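Long-range contacts in putative exported protein (Aeromonas hydrophila subsp. hydrophila, PDB 4PJ2), which probably acts as a periplasmic inhibitor of i-type lysozymes and carries a bound magnesium ion: residues P75-V80 with F95-Q100; K7-P12 with L64-L69; S13-T18 with V34-G39; S91-T96 with F106-G111; R23-S28 with L55-S60. All coordinates share one frame; numbering follows the deposited sequence.

Contact 1: residues P75-V80 with F95-Q100; sequences PELIVV and FTLNPQ. With MG (magnesium ion), chain G.
Leu77 and Phe95 form an antiparallel hydrogen-bonded pair in the hairpin of strands 76-82 and 90-98: Leu77 N donates to Phe95 O at 2.9 Å, and Phe95 N to Leu77 O at 2.7 Å. The tight side is the face bearing these two residues. There Val79 CG2 meets Phe95 CE2 at 4.0 Å, Leu77 O lies in plane at the edge of the Phe95 ring, and Leu77 CB touches a methyl of Leu97. CG of Leu97 nearly eclipses its backbone N (chi1 4°), a strained torsion; its CD1 comes within 3.5 Å of Pro75 O. Tyr32 and Val34 of strand 30-37 and Val17 of strand 16-21 cover this apolar face. Toward Pro75 the strands part and water takes over. One water accepts from Leu97 N and reaches Pro75 O and Glu76 OE2; a second spans Pro75 O and Leu97 O. Glu76 runs beside Thr96, pointing the same way, and grips magnesium with OE1 and OE2, both at 2.5 Å. Asp68, Asn70, Asp72 and Gln74 complete the site, while Leu69 N donates a hydrogen bond to Glu76 OE1. Metal and amide together probably stabilise the carboxylate's negative charge, joining the site directly to the hairpin.

Contact 2: residues K7-P12 with L64-L69; sequences KQLTLP and LKLLDL. With MG (magnesium ion), chain G.
Leu9 and Leu64 meet across the gap between the two sheets of the protein, where strands 6-10 and 60-67, each outermost in its own sheet, run nearly parallel at 13° with their axes 9.8 Å apart. At that spacing the contact is carried almost entirely by side chains. Leu9, Leu64 and Leu66 share one shape: CG anti to the carbonyl carbon, and CD1 then anti to CA (chi2 near 180°), so that this methyl stands furthest out along the side chain. Leu9 CD1 therefore reaches into the opposite row, 3.9 Å from Leu64 CD1 and 4.1 Å from Leu66 CG. Leu11 breaks the pattern. Its CD1 is almost eclipsed with CA (chi2 -13°), an unfavourable torsion that places this methyl 3.6 Å from Leu66 CD2, and the two side chains cross at about a right angle. At the other end Lys7 and Leu64 slide past each other in opposite directions. CB, CG and CD of the lysine all lie against Leu64 CD1, with CD 3.8 Å away, and the chain bends only at its last torsion, which turns NZ. Val17, Val19, Leu77 and Val79 extend the apolar layer. Beyond it, Asp68 OD1 binds magnesium at 2.4 Å and OD2 accepts from Lys73 N. Across the two segments the chemistry is wholly apolar: methyl and methylene contacts close this margin of the sandwich, and the lysine contributes its hydrocarbon part.

Contact 3: residues S13-T18 with V34-G39; sequences SGQVVT and VRLYSG
Thr18 holds OG1 between its backbone N and carbonyl carbon (chi1 68°), while Tyr37 holds CG anti to its own carbonyl carbon (chi1 -57°), both on the same side of the sheet. OG1 lies at the edge of the tyrosine ring, 3.9 Å from CE2, and a water joins it to Tyr37 OH. The two residues lie on neighbouring strands of an antiparallel hairpin, 16-21 with 30-37, the middle pair of a four-stranded sheet. Val16 with Tyr37 and Thr18 with Arg35 are hydrogen-bonded pairs, and the straightest of their four bonds is Val16 N to Tyr37 O, 3.0 Å long with 172° at the hydrogen. Val17 and Leu36 make the non-hydrogen-bonded pair between them, their side chains on the other face, where Val17 packs on Leu77 of the second sheet. Gln15 follows along this face, its OE1 3.7 Å from Leu36 CD1. Arg35 leads away to a salt bridge with Asp33. Past the last pair the chain turns: Ser13 OG accepts from Gln15 N at 3.1 Å, an ST turn, and Gly39 CA directs a C-H at Gly14 O. That same Gly14 O accepts a hydrogen bond from a water at 2.7 Å, and the water gives a weak bond, 3.3 Å, to Gly39 O.

Contact 4: residues S91-T96 with F106-G111; sequences SADAFT and FNHVEG
A classic beta bulge, with Phe106 and Asn107 both facing Ala94, marks one end of this contact in the hairpin of strands 90-98 and 102-112. Ala94 O takes a short bond from Phe106 N, 2.6 Å, and a weak one from Asn107 N at 3.4 Å, while Ala94 N donates to Asn107 O. Past the bulge the pairing is regular, with Ala92 and Val109 exchanging two backbone bonds. Phe106 turns the edge of its ring to Ala94, CD2 lying 3.9 Å from CB, and Thr96 crosses it at about a right angle with CG2 near CD1; Leu69 and Asn70 also touch the ring.

On the other face Asp93 and His108 lie side by side and point the same way. His108 CG is anti to the backbone N (chi1 172°), and ND1 donates to Asp93 OD1 at 2.6 Å. The oxygen lies close to the imidazole plane, but the nitrogen meets it on the syn side 35° out of the carboxylate plane. At the far side of the ring NE2 gives a straight bond, 2.8 Å and 167°, to the anti lone pair of Glu110 OE1. Asp93 OD1 also accepts a hydrogen bond from a water at 2.8 Å, and OD2 is bonded to Tyr32 OH of the facing sheet. Both ring nitrogens thus donate to carboxylates, which fixes the rotation of the imidazole and would probably favour its protonated, positively charged form.

Contact 5: residues R23-S28 with L55-S60; sequences RGEPAS and LPRDGS
Arg57 points its guanidinium edge-on at the loop 23-28, and three acceptors of that loop are strung along the edge. CG of Arg57 takes the crowded position between backbone N and carbonyl carbon (chi1 57°), after which the chain runs extended to NE and spans the gap. NH2 gives its straightest bond to Pro26 O, 2.9 Å, with the oxygen in the guanidinium plane and the nitrogen nearly along the C=O axis. NH2 also donates to Glu25 OE1, 2.9 Å away, as part of a salt bridge. Here the groups are turned against each other: the carboxylate and guanidinium planes stand 32° apart, and the oxygen offers its anti lone pair. NH1 reaches Ala27 O at 3.1 Å and Pro26 O at 3.4 Å, both weakly, and bonds to Gly59 O of its own segment at 2.8 Å, approaching from above that carbonyl's plane. NE is taken by Ser31 O, while Glu25 OE2 pairs with Ser31 OG. With each nitrogen bonded, the rotation of the guanidinium is fixed. Alongside, Ser28 O touches Gly59 CA at 3.1 Å, and a water donates both to Ser28 O and to Asp58 OD1. Ala27 N and Ser28 OG each hydrogen-bond to an acidic side chain of the other protein chain, consistent with an inhibitory surface at this end. The arginine thus joins the loop between strands 16-21 and 30-37 to the turn by which strand 49-57 passes into strand 60-67, from one sheet to the other.

In the fold
Contacts 1 and 4 share Phe95 and Thr96 and build one sheet, whereas contact 3 pairs strands of the other; contact 2 spans the two sheets at one margin. Contact 1 is buried, contacts 3, 4 and 5 partly so, and contact 2 lies toward the surface. Chemistry follows place: apolar side chains where the sheets face each other, backbone pairing within each sheet, charged side chains meeting each other across contacts 4 and 5, which approach the other protein chain, and carboxylates on the metal in contacts 1 and 2, where Glu76 and Asp68 share one magnesium. Leu55 of contact 5 packs on Asp93 and Phe95, although contacts 1 and 5 have centres about 21 Å apart.

Contact 1: residues P75-V80 with F95-Q100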
# COMPACT_ATOMS: atom_id res chain seq x y z
N PRO A 75 -24.14 -7.39 4.64
CA PRO A 75 -22.80 -7.11 4.11
C PRO A 75 -21.69 -7.28 5.13
O PRO A 75 -21.85 -6.91 6.30
CB PRO A 75 -22.89 -5.65 3.67
CG PRO A 75 -23.92 -5.06 4.58
CD PRO A 75 -24.94 -6.16 4.79
N GLU A 76 -20.58 -7.86 4.68
CA GLU A 76 -19.30 -7.80 5.38
C GLU A 76 -18.64 -6.50 5.00
O GLU A 76 -18.95 -5.91 3.98
CB GLU A 76 -18.41 -8.96 4.94
CG GLU A 76 -18.70 -10.25 5.67
CD GLU A 76 -20.12 -10.74 5.44
OE1 GLU A 76 -20.45 -11.14 4.29
OE2 GLU A 76 -20.92 -10.73 6.39
N LEU A 77 -17.72 -6.04 5.86
CA LEU A 77 -16.89 -4.91 5.53
C LEU A 77 -15.59 -5.40 4.95
O LEU A 77 -14.96 -6.28 5.52
CB LEU A 77 -16.59 -4.11 6.80
CG LEU A 77 -15.55 -2.99 6.66
CD1 LEU A 77 -16.01 -1.85 5.77
CD2 LEU A 77 -15.17 -2.48 8.04
N ILE A 78 -15.21 -4.81 3.83
CA ILE A 78 -13.92 -5.12 3.21
C ILE A 78 -13.10 -3.86 3.17
O ILE A 78 -13.53 -2.84 2.66
CB ILE A 78 -14.06 -5.71 1.79
CG1 ILE A 78 -14.94 -6.97 1.84
CG2 ILE A 78 -12.67 -6.03 1.22
CD1 ILE A 78 -16.40 -6.75 1.47
N VAL A 79 -11.91 -3.91 3.77
CA VAL A 79 -10.97 -2.80 3.75
C VAL A 79 -9.86 -3.14 2.78
O VAL A 79 -9.16 -4.13 2.97
CB VAL A 79 -10.39 -2.50 5.15
CG1 VAL A 79 -9.43 -1.32 5.09
CG2 VAL A 79 -11.50 -2.22 6.15
N VAL A 80 -9.73 -2.34 1.72
CA VAL A 80 -8.75 -2.59 0.66
C VAL A 80 -7.58 -1.65 0.82
O VAL A 80 -7.77 -0.46 0.98
CB VAL A 80 -9.36 -2.40 -0.75
CG1 VAL A 80 -8.32 -2.75 -1.80
CG2 VAL A 80 -10.61 -3.24 -0.91
N PHE A 95 -14.41 -8.30 7.30
CA PHE A 95 -14.95 -8.37 8.66
C PHE A 95 -16.43 -8.66 8.64
O PHE A 95 -17.17 -8.10 7.83
CB PHE A 95 -14.77 -7.04 9.40
CG PHE A 95 -13.36 -6.57 9.51
CD1 PHE A 95 -12.64 -6.73 10.68
CD2 PHE A 95 -12.76 -5.93 8.45
CE1 PHE A 95 -11.34 -6.28 10.76
CE2 PHE A 95 -11.45 -5.50 8.52
CZ PHE A 95 -10.74 -5.67 9.68
N THR A 96 -16.86 -9.52 9.55
CA THR A 96 -18.28 -9.64 9.85
C THR A 96 -18.61 -8.65 10.95
O THR A 96 -17.77 -8.37 11.81
CB THR A 96 -18.68 -11.05 10.29
OG1 THR A 96 -17.80 -11.51 11.31
CG2 THR A 96 -18.62 -12.00 9.12
N LEU A 97 -19.83 -8.10 10.86
CA LEU A 97 -20.35 -7.10 11.80
C LEU A 97 -21.89 -7.11 11.82
O LEU A 97 -22.56 -6.82 10.82
CB LEU A 97 -19.89 -5.69 11.46
CG LEU A 97 -19.06 -5.45 10.21
CD1 LEU A 97 -19.87 -5.65 8.95
CD2 LEU A 97 -18.54 -4.05 10.25
N ASN A 98 -22.46 -7.42 12.98
CA ASN A 98 -23.91 -7.43 13.13
C ASN A 98 -24.30 -7.27 14.60
O ASN A 98 -23.47 -7.40 15.51
CB ASN A 98 -24.50 -8.71 12.52
CG ASN A 98 -23.90 -9.96 13.10
OD1 ASN A 98 -24.10 -10.27 14.28
ND2 ASN A 98 -23.14 -10.69 12.28
N PRO A 99 -25.58 -6.98 14.86
CA PRO A 99 -25.99 -6.77 16.25
C PRO A 99 -25.83 -8.01 17.13
O PRO A 99 -25.54 -7.88 18.32
CB PRO A 99 -27.47 -6.40 16.11
CG PRO A 99 -27.61 -5.86 14.75
CD PRO A 99 -26.64 -6.63 13.91
N GLN A 100 -26.02 -9.20 16.55
CA GLN A 100 -26.04 -10.44 17.34
C GLN A 100 -24.65 -10.85 17.83
O GLN A 100 -24.49 -11.28 18.98
CB GLN A 100 -26.66 -11.58 16.52
CG GLN A 100 -28.13 -11.39 16.15
CD GLN A 100 -28.37 -10.27 15.14
OE1 GLN A 100 -27.53 -10.02 14.26
NE2 GLN A 100 -29.51 -9.60 15.26
MG MG G . -22.80 -11.53 4.94
O HOH W 1 -21.31 -8.79 8.18
O HOH W 2 -23.64 -6.15 8.34

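Contact 2: residues K7-P12 with L64-L69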
# COMPACT_ATOMS: atom_id res chain seq x y z
N LYS A 7 -13.19 7.14 7.68
CA LYS A 7 -14.49 7.06 7.05
C LYS A 7 -15.48 6.38 7.96
O LYS A 7 -15.15 5.43 8.64
CB LYS A 7 -14.41 6.28 5.74
CG LYS A 7 -15.68 6.34 4.87
CD LYS A 7 -15.38 5.91 3.43
CE LYS A 7 -16.63 5.86 2.57
NZ LYS A 7 -17.22 7.21 2.36
N GLN A 8 -16.70 6.89 7.94
CA GLN A 8 -17.80 6.36 8.71
C GLN A 8 -18.87 5.84 7.76
O GLN A 8 -19.20 6.53 6.78
CB GLN A 8 -18.37 7.48 9.57
CG GLN A 8 -19.53 7.07 10.42
CD GLN A 8 -20.09 8.24 11.20
OE1 GLN A 8 -19.34 9.01 11.78
NE2 GLN A 8 -21.42 8.39 11.19
N LEU A 9 -19.40 4.66 8.04
CA LEU A 9 -20.44 4.02 7.22
C LEU A 9 -21.57 3.50 8.11
O LEU A 9 -21.31 2.93 9.16
CB LEU A 9 -19.89 2.82 6.45
CG LEU A 9 -18.85 3.09 5.37
CD1 LEU A 9 -18.29 1.77 4.83
CD2 LEU A 9 -19.47 3.90 4.25
N THR A 10 -22.80 3.66 7.64
CA THR A 10 -23.95 3.03 8.27
C THR A 10 -24.24 1.71 7.60
O THR A 10 -24.39 1.64 6.37
CB THR A 10 -25.17 3.93 8.19
OG1 THR A 10 -24.88 5.15 8.86
CG2 THR A 10 -26.37 3.26 8.84
N LEU A 11 -24.35 0.65 8.38
CA LEU A 11 -24.68 -0.67 7.88
C LEU A 11 -26.20 -0.79 7.74
O LEU A 11 -26.96 -0.07 8.39
CB LEU A 11 -24.20 -1.75 8.84
CG LEU A 11 -22.75 -2.26 8.92
CD1 LEU A 11 -21.91 -1.79 7.76
CD2 LEU A 11 -22.11 -1.95 10.23
N PRO A 12 -26.67 -1.73 6.89
CA PRO A 12 -28.12 -1.90 6.74
C PRO A 12 -28.83 -2.21 8.07
O PRO A 12 -29.99 -1.86 8.24
CB PRO A 12 -28.25 -3.07 5.75
CG PRO A 12 -27.01 -3.04 4.99
CD PRO A 12 -25.93 -2.55 5.91
N LEU A 64 -13.28 1.27 0.95
CA LEU A 64 -14.08 0.39 1.81
C LEU A 64 -15.21 -0.13 0.94
O LEU A 64 -15.81 0.62 0.16
CB LEU A 64 -14.69 1.16 2.97
CG LEU A 64 -13.69 1.95 3.82
CD1 LEU A 64 -14.45 2.61 4.96
CD2 LEU A 64 -12.57 1.08 4.36
N LYS A 65 -15.52 -1.42 1.09
CA LYS A 65 -16.66 -2.01 0.41
C LYS A 65 -17.56 -2.71 1.41
O LYS A 65 -17.09 -3.25 2.41
CB LYS A 65 -16.20 -3.04 -0.63
CG LYS A 65 -15.25 -2.51 -1.69
CD LYS A 65 -14.79 -3.67 -2.58
CE LYS A 65 -13.89 -3.19 -3.70
NZ LYS A 65 -14.65 -2.54 -4.80
N LEU A 66 -18.86 -2.68 1.12
CA LEU A 66 -19.86 -3.40 1.90
C LEU A 66 -20.54 -4.39 0.98
O LEU A 66 -21.29 -4.01 0.07
CB LEU A 66 -20.92 -2.45 2.48
CG LEU A 66 -20.46 -1.51 3.57
CD1 LEU A 66 -21.59 -0.57 3.97
CD2 LEU A 66 -19.97 -2.31 4.77
N LEU A 67 -20.26 -5.67 1.18
CA LEU A 67 -20.74 -6.71 0.27
C LEU A 67 -20.92 -8.00 1.04
O LEU A 67 -20.13 -8.30 1.92
CB LEU A 67 -19.73 -6.92 -0.86
CG LEU A 67 -19.57 -5.78 -1.87
CD1 LEU A 67 -18.39 -6.04 -2.79
CD2 LEU A 67 -20.83 -5.61 -2.69
N ASP A 68 -21.98 -8.74 0.73
CA ASP A 68 -22.22 -10.02 1.37
C ASP A 68 -21.29 -11.10 0.81
O ASP A 68 -21.45 -11.53 -0.34
CB ASP A 68 -23.67 -10.43 1.16
CG ASP A 68 -24.02 -11.74 1.83
OD1 ASP A 68 -23.23 -12.22 2.67
OD2 ASP A 68 -25.10 -12.29 1.53
N LEU A 69 -20.34 -11.55 1.62
CA LEU A 69 -19.34 -12.52 1.18
C LEU A 69 -19.69 -13.94 1.60
O LEU A 69 -19.25 -14.89 0.97
CB LEU A 69 -17.97 -12.17 1.78
CG LEU A 69 -17.38 -10.82 1.39
CD1 LEU A 69 -16.05 -10.64 2.11
CD2 LEU A 69 -17.23 -10.68 -0.12
MG MG G . -22.80 -11.53 4.94

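Contact 3: residues S13-T18 with V34-G39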
# COMPACT_ATOMS: atom_id res chain seq x y z
N SER A 13 -28.12 -2.83 9.00
CA SER A 13 -28.69 -3.15 10.31
C SER A 13 -28.94 -1.90 11.17
O SER A 13 -29.64 -1.97 12.18
CB SER A 13 -27.70 -4.02 11.08
OG SER A 13 -26.54 -3.26 11.36
N GLY A 14 -28.35 -0.77 10.78
CA GLY A 14 -28.36 0.42 11.62
C GLY A 14 -27.09 0.63 12.42
O GLY A 14 -26.87 1.73 12.91
N GLN A 15 -26.27 -0.41 12.57
CA GLN A 15 -24.97 -0.23 13.21
C GLN A 15 -24.12 0.68 12.36
O GLN A 15 -24.37 0.87 11.15
CB GLN A 15 -24.26 -1.55 13.40
CG GLN A 15 -24.94 -2.49 14.33
CD GLN A 15 -24.06 -3.70 14.66
OE1 GLN A 15 -23.47 -4.33 13.78
NE2 GLN A 15 -23.96 -4.00 15.93
N VAL A 16 -23.09 1.24 12.98
CA VAL A 16 -22.22 2.19 12.32
C VAL A 16 -20.79 1.74 12.52
O VAL A 16 -20.42 1.29 13.61
CB VAL A 16 -22.43 3.60 12.88
CG1 VAL A 16 -21.41 4.58 12.33
CG2 VAL A 16 -23.85 4.04 12.61
N VAL A 17 -19.97 1.87 11.48
CA VAL A 17 -18.57 1.49 11.56
C VAL A 17 -17.72 2.68 11.15
O VAL A 17 -18.08 3.44 10.25
CB VAL A 17 -18.30 0.19 10.72
CG1 VAL A 17 -18.41 0.45 9.23
CG2 VAL A 17 -16.96 -0.38 11.01
N THR A 18 -16.57 2.85 11.80
CA THR A 18 -15.56 3.77 11.33
C THR A 18 -14.27 3.00 11.06
O THR A 18 -14.00 1.97 11.68
CB THR A 18 -15.28 4.91 12.30
OG1 THR A 18 -14.66 4.38 13.47
CG2 THR A 18 -16.54 5.66 12.66
N VAL A 34 -10.82 -0.65 12.90
CA VAL A 34 -12.23 -0.71 12.59
C VAL A 34 -12.95 -0.66 13.92
O VAL A 34 -12.65 -1.42 14.81
CB VAL A 34 -12.57 -2.03 11.88
CG1 VAL A 34 -14.06 -2.10 11.61
CG2 VAL A 34 -11.77 -2.18 10.58
N ARG A 35 -13.90 0.25 14.04
CA ARG A 35 -14.68 0.43 15.28
C ARG A 35 -16.15 0.32 14.94
O ARG A 35 -16.61 0.94 14.00
CB ARG A 35 -14.38 1.78 15.93
CG ARG A 35 -12.99 1.86 16.58
CD ARG A 35 -12.68 3.26 17.02
NE ARG A 35 -11.89 3.43 18.24
CZ ARG A 35 -10.58 3.62 18.32
NH1 ARG A 35 -9.79 3.51 17.27
NH2 ARG A 35 -10.06 3.87 19.51
N LEU A 36 -16.86 -0.47 15.73
CA LEU A 36 -18.28 -0.74 15.54
C LEU A 36 -19.07 -0.10 16.66
O LEU A 36 -18.72 -0.26 17.84
CB LEU A 36 -18.51 -2.23 15.55
CG LEU A 36 -19.92 -2.74 15.31
CD1 LEU A 36 -20.40 -2.36 13.91
CD2 LEU A 36 -19.99 -4.23 15.52
N TYR A 37 -20.13 0.58 16.28
CA TYR A 37 -21.04 1.29 17.17
C TYR A 37 -22.47 0.80 16.93
O TYR A 37 -22.80 0.39 15.82
CB TYR A 37 -20.98 2.80 16.91
CG TYR A 37 -19.60 3.39 17.06
CD1 TYR A 37 -19.21 4.04 18.23
CD2 TYR A 37 -18.66 3.26 16.02
CE1 TYR A 37 -17.94 4.54 18.36
CE2 TYR A 37 -17.39 3.76 16.17
CZ TYR A 37 -17.04 4.41 17.34
OH TYR A 37 -15.76 4.89 17.44
N SER A 38 -23.33 0.88 17.92
CA SER A 38 -24.69 0.39 17.75
C SER A 38 -25.50 1.24 16.79
O SER A 38 -26.39 0.72 16.14
CB SER A 38 -25.43 0.34 19.08
OG SER A 38 -25.82 1.64 19.45
N GLY A 39 -25.20 2.54 16.69
CA GLY A 39 -26.01 3.44 15.89
C GLY A 39 -27.41 3.64 16.44
O GLY A 39 -28.30 4.09 15.71
O HOH W 3 -28.75 3.65 12.45
O HOH W 4 -14.29 6.20 15.48

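Contact 4: residues S91-T96 with F106-G111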
# COMPACT_ATOMS: atom_id res chain seq x y z
N SER A 91 -4.06 -5.59 -0.97
CA SER A 91 -4.37 -6.51 0.11
C SER A 91 -5.73 -6.09 0.65
O SER A 91 -6.22 -5.00 0.36
CB SER A 91 -3.28 -6.47 1.19
OG SER A 91 -3.06 -5.15 1.67
N ALA A 92 -6.37 -6.98 1.38
CA ALA A 92 -7.67 -6.64 1.93
C ALA A 92 -7.98 -7.54 3.08
O ALA A 92 -7.58 -8.71 3.11
CB ALA A 92 -8.75 -6.76 0.87
N ASP A 93 -8.72 -6.99 4.03
CA ASP A 93 -9.29 -7.74 5.13
C ASP A 93 -10.80 -7.63 5.07
O ASP A 93 -11.33 -6.56 4.80
CB ASP A 93 -8.79 -7.18 6.46
CG ASP A 93 -7.30 -7.25 6.57
OD1 ASP A 93 -6.76 -8.38 6.60
OD2 ASP A 93 -6.66 -6.18 6.58
N ALA A 94 -11.47 -8.73 5.34
CA ALA A 94 -12.93 -8.75 5.45
C ALA A 94 -13.34 -8.97 6.90
O ALA A 94 -12.70 -9.75 7.61
CB ALA A 94 -13.53 -9.83 4.55
N PHE A 95 -14.41 -8.30 7.30
CA PHE A 95 -14.95 -8.37 8.66
C PHE A 95 -16.43 -8.66 8.64
O PHE A 95 -17.17 -8.10 7.83
CB PHE A 95 -14.77 -7.04 9.40
CG PHE A 95 -13.36 -6.57 9.51
CD1 PHE A 95 -12.64 -6.73 10.68
CD2 PHE A 95 -12.76 -5.93 8.45
CE1 PHE A 95 -11.34 -6.28 10.76
CE2 PHE A 95 -11.45 -5.50 8.52
CZ PHE A 95 -10.74 -5.67 9.68
N THR A 96 -16.86 -9.52 9.55
CA THR A 96 -18.28 -9.64 9.85
C THR A 96 -18.61 -8.65 10.95
O THR A 96 -17.77 -8.37 11.81
CB THR A 96 -18.68 -11.05 10.29
OG1 THR A 96 -17.80 -11.51 11.31
CG2 THR A 96 -18.62 -12.00 9.12
N PHE A 106 -13.01 -11.95 9.00
CA PHE A 106 -13.60 -13.02 8.21
C PHE A 106 -12.57 -13.62 7.24
O PHE A 106 -12.60 -14.83 7.04
CB PHE A 106 -14.87 -12.52 7.50
CG PHE A 106 -15.45 -13.49 6.52
CD1 PHE A 106 -16.26 -14.53 6.95
CD2 PHE A 106 -15.21 -13.35 5.17
CE1 PHE A 106 -16.81 -15.43 6.05
CE2 PHE A 106 -15.76 -14.23 4.26
CZ PHE A 106 -16.56 -15.28 4.69
N ASN A 107 -11.64 -12.82 6.69
CA ASN A 107 -10.60 -13.31 5.76
C ASN A 107 -9.56 -12.22 5.44
O ASN A 107 -9.78 -11.06 5.75
CB ASN A 107 -11.28 -13.82 4.48
CG ASN A 107 -10.40 -14.75 3.66
OD1 ASN A 107 -9.33 -15.18 4.07
ND2 ASN A 107 -10.89 -15.07 2.47
N HIS A 108 -8.42 -12.61 4.85
CA HIS A 108 -7.35 -11.70 4.41
C HIS A 108 -6.76 -12.19 3.08
O HIS A 108 -6.58 -13.38 2.90
CB HIS A 108 -6.25 -11.64 5.48
CG HIS A 108 -5.01 -10.89 5.07
ND1 HIS A 108 -4.90 -9.52 5.19
CD2 HIS A 108 -3.83 -11.33 4.58
CE1 HIS A 108 -3.70 -9.15 4.78
NE2 HIS A 108 -3.03 -10.23 4.40
N VAL A 109 -6.46 -11.26 2.18
CA VAL A 109 -5.71 -11.57 0.96
C VAL A 109 -4.65 -10.50 0.78
O VAL A 109 -4.79 -9.40 1.31
CB VAL A 109 -6.62 -11.62 -0.29
CG1 VAL A 109 -7.61 -12.78 -0.16
CG2 VAL A 109 -7.34 -10.30 -0.52
N GLU A 110 -3.59 -10.81 0.05
CA GLU A 110 -2.52 -9.85 -0.17
C GLU A 110 -1.72 -10.24 -1.40
O GLU A 110 -1.82 -11.37 -1.90
CB GLU A 110 -1.60 -9.72 1.04
CG GLU A 110 -0.88 -10.98 1.41
CD GLU A 110 0.10 -10.71 2.52
OE1 GLU A 110 -0.35 -10.53 3.67
OE2 GLU A 110 1.31 -10.63 2.25
N GLY A 111 -0.97 -9.28 -1.91
CA GLY A 111 -0.09 -9.50 -3.05
C GLY A 111 -0.83 -9.59 -4.37
O GLY A 111 -0.30 -10.16 -5.34
O HOH W 5 -7.75 -10.27 8.37

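Contact 5: residues R23-S28 with L55-S60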
# COMPACT_ATOMS: atom_id res chain seq x y z
N ARG A 23 -2.68 7.04 13.88
CA ARG A 23 -2.18 8.40 13.94
C ARG A 23 -0.67 8.44 14.06
O ARG A 23 -0.07 7.65 14.79
CB ARG A 23 -2.84 9.16 15.10
CG ARG A 23 -2.31 10.57 15.29
CD ARG A 23 -3.24 11.39 16.16
NE ARG A 23 -2.66 12.70 16.44
CZ ARG A 23 -3.27 13.66 17.11
NH1 ARG A 23 -4.49 13.48 17.58
NH2 ARG A 23 -2.65 14.82 17.31
N GLY A 24 -0.06 9.37 13.33
CA GLY A 24 1.38 9.58 13.38
C GLY A 24 2.20 8.61 12.55
O GLY A 24 3.41 8.70 12.50
N GLU A 25 1.54 7.67 11.90
CA GLU A 25 2.20 6.63 11.13
C GLU A 25 2.62 7.13 9.75
O GLU A 25 2.06 8.11 9.22
CB GLU A 25 1.26 5.43 10.97
CG GLU A 25 0.99 4.72 12.27
CD GLU A 25 0.01 3.57 12.10
OE1 GLU A 25 -0.57 3.42 10.99
OE2 GLU A 25 -0.16 2.81 13.07
N PRO A 26 3.56 6.41 9.13
CA PRO A 26 3.89 6.76 7.75
C PRO A 26 2.77 6.43 6.77
O PRO A 26 1.83 5.70 7.07
CB PRO A 26 5.10 5.89 7.44
CG PRO A 26 5.10 4.82 8.43
CD PRO A 26 4.37 5.30 9.63
N ALA A 27 2.90 6.98 5.58
CA ALA A 27 1.94 6.70 4.54
C ALA A 27 1.99 5.26 4.05
O ALA A 27 0.96 4.69 3.72
CB ALA A 27 2.14 7.66 3.38
N SER A 28 3.18 4.67 4.01
CA SER A 28 3.37 3.39 3.32
C SER A 28 3.05 2.18 4.15
O SER A 28 2.94 1.08 3.60
CB SER A 28 4.83 3.21 2.87
OG SER A 28 5.27 4.22 1.99
N LEU A 55 -5.49 -3.66 12.89
CA LEU A 55 -4.83 -4.57 11.97
C LEU A 55 -3.66 -3.87 11.30
O LEU A 55 -3.66 -2.66 11.14
CB LEU A 55 -5.79 -5.05 10.89
CG LEU A 55 -6.69 -6.22 11.27
CD1 LEU A 55 -7.83 -5.78 12.14
CD2 LEU A 55 -7.21 -6.90 10.04
N PRO A 56 -2.68 -4.64 10.84
CA PRO A 56 -1.61 -4.07 10.04
C PRO A 56 -2.10 -3.61 8.68
O PRO A 56 -3.07 -4.17 8.14
CB PRO A 56 -0.61 -5.23 9.89
CG PRO A 56 -1.34 -6.41 10.18
CD PRO A 56 -2.51 -6.09 11.03
N ARG A 57 -1.45 -2.60 8.13
CA ARG A 57 -1.69 -2.23 6.74
C ARG A 57 -0.41 -2.11 5.99
O ARG A 57 0.52 -1.41 6.38
CB ARG A 57 -2.49 -0.96 6.55
CG ARG A 57 -1.90 0.21 7.21
CD ARG A 57 -2.58 1.57 6.90
NE ARG A 57 -1.91 2.56 7.73
CZ ARG A 57 -0.93 3.36 7.35
NH1 ARG A 57 -0.50 3.40 6.10
NH2 ARG A 57 -0.38 4.17 8.24
N ASP A 58 -0.39 -2.80 4.87
CA ASP A 58 0.74 -2.76 3.97
C ASP A 58 0.41 -1.82 2.83
O ASP A 58 0.10 -2.24 1.69
CB ASP A 58 1.08 -4.13 3.45
CG ASP A 58 2.25 -4.10 2.53
OD1 ASP A 58 3.04 -3.12 2.60
OD2 ASP A 58 2.39 -5.04 1.74
N GLY A 59 0.44 -0.54 3.15
CA GLY A 59 0.17 0.52 2.21
C GLY A 59 -0.86 1.44 2.78
O GLY A 59 -1.00 1.54 4.00
N SER A 60 -1.57 2.11 1.91
CA SER A 60 -2.61 3.07 2.27
C SER A 60 -4.00 2.49 1.99
O SER A 60 -4.19 1.76 1.01
CB SER A 60 -2.46 4.33 1.42
OG SER A 60 -1.11 4.75 1.36
O HOH W 6 3.30 -0.40 1.25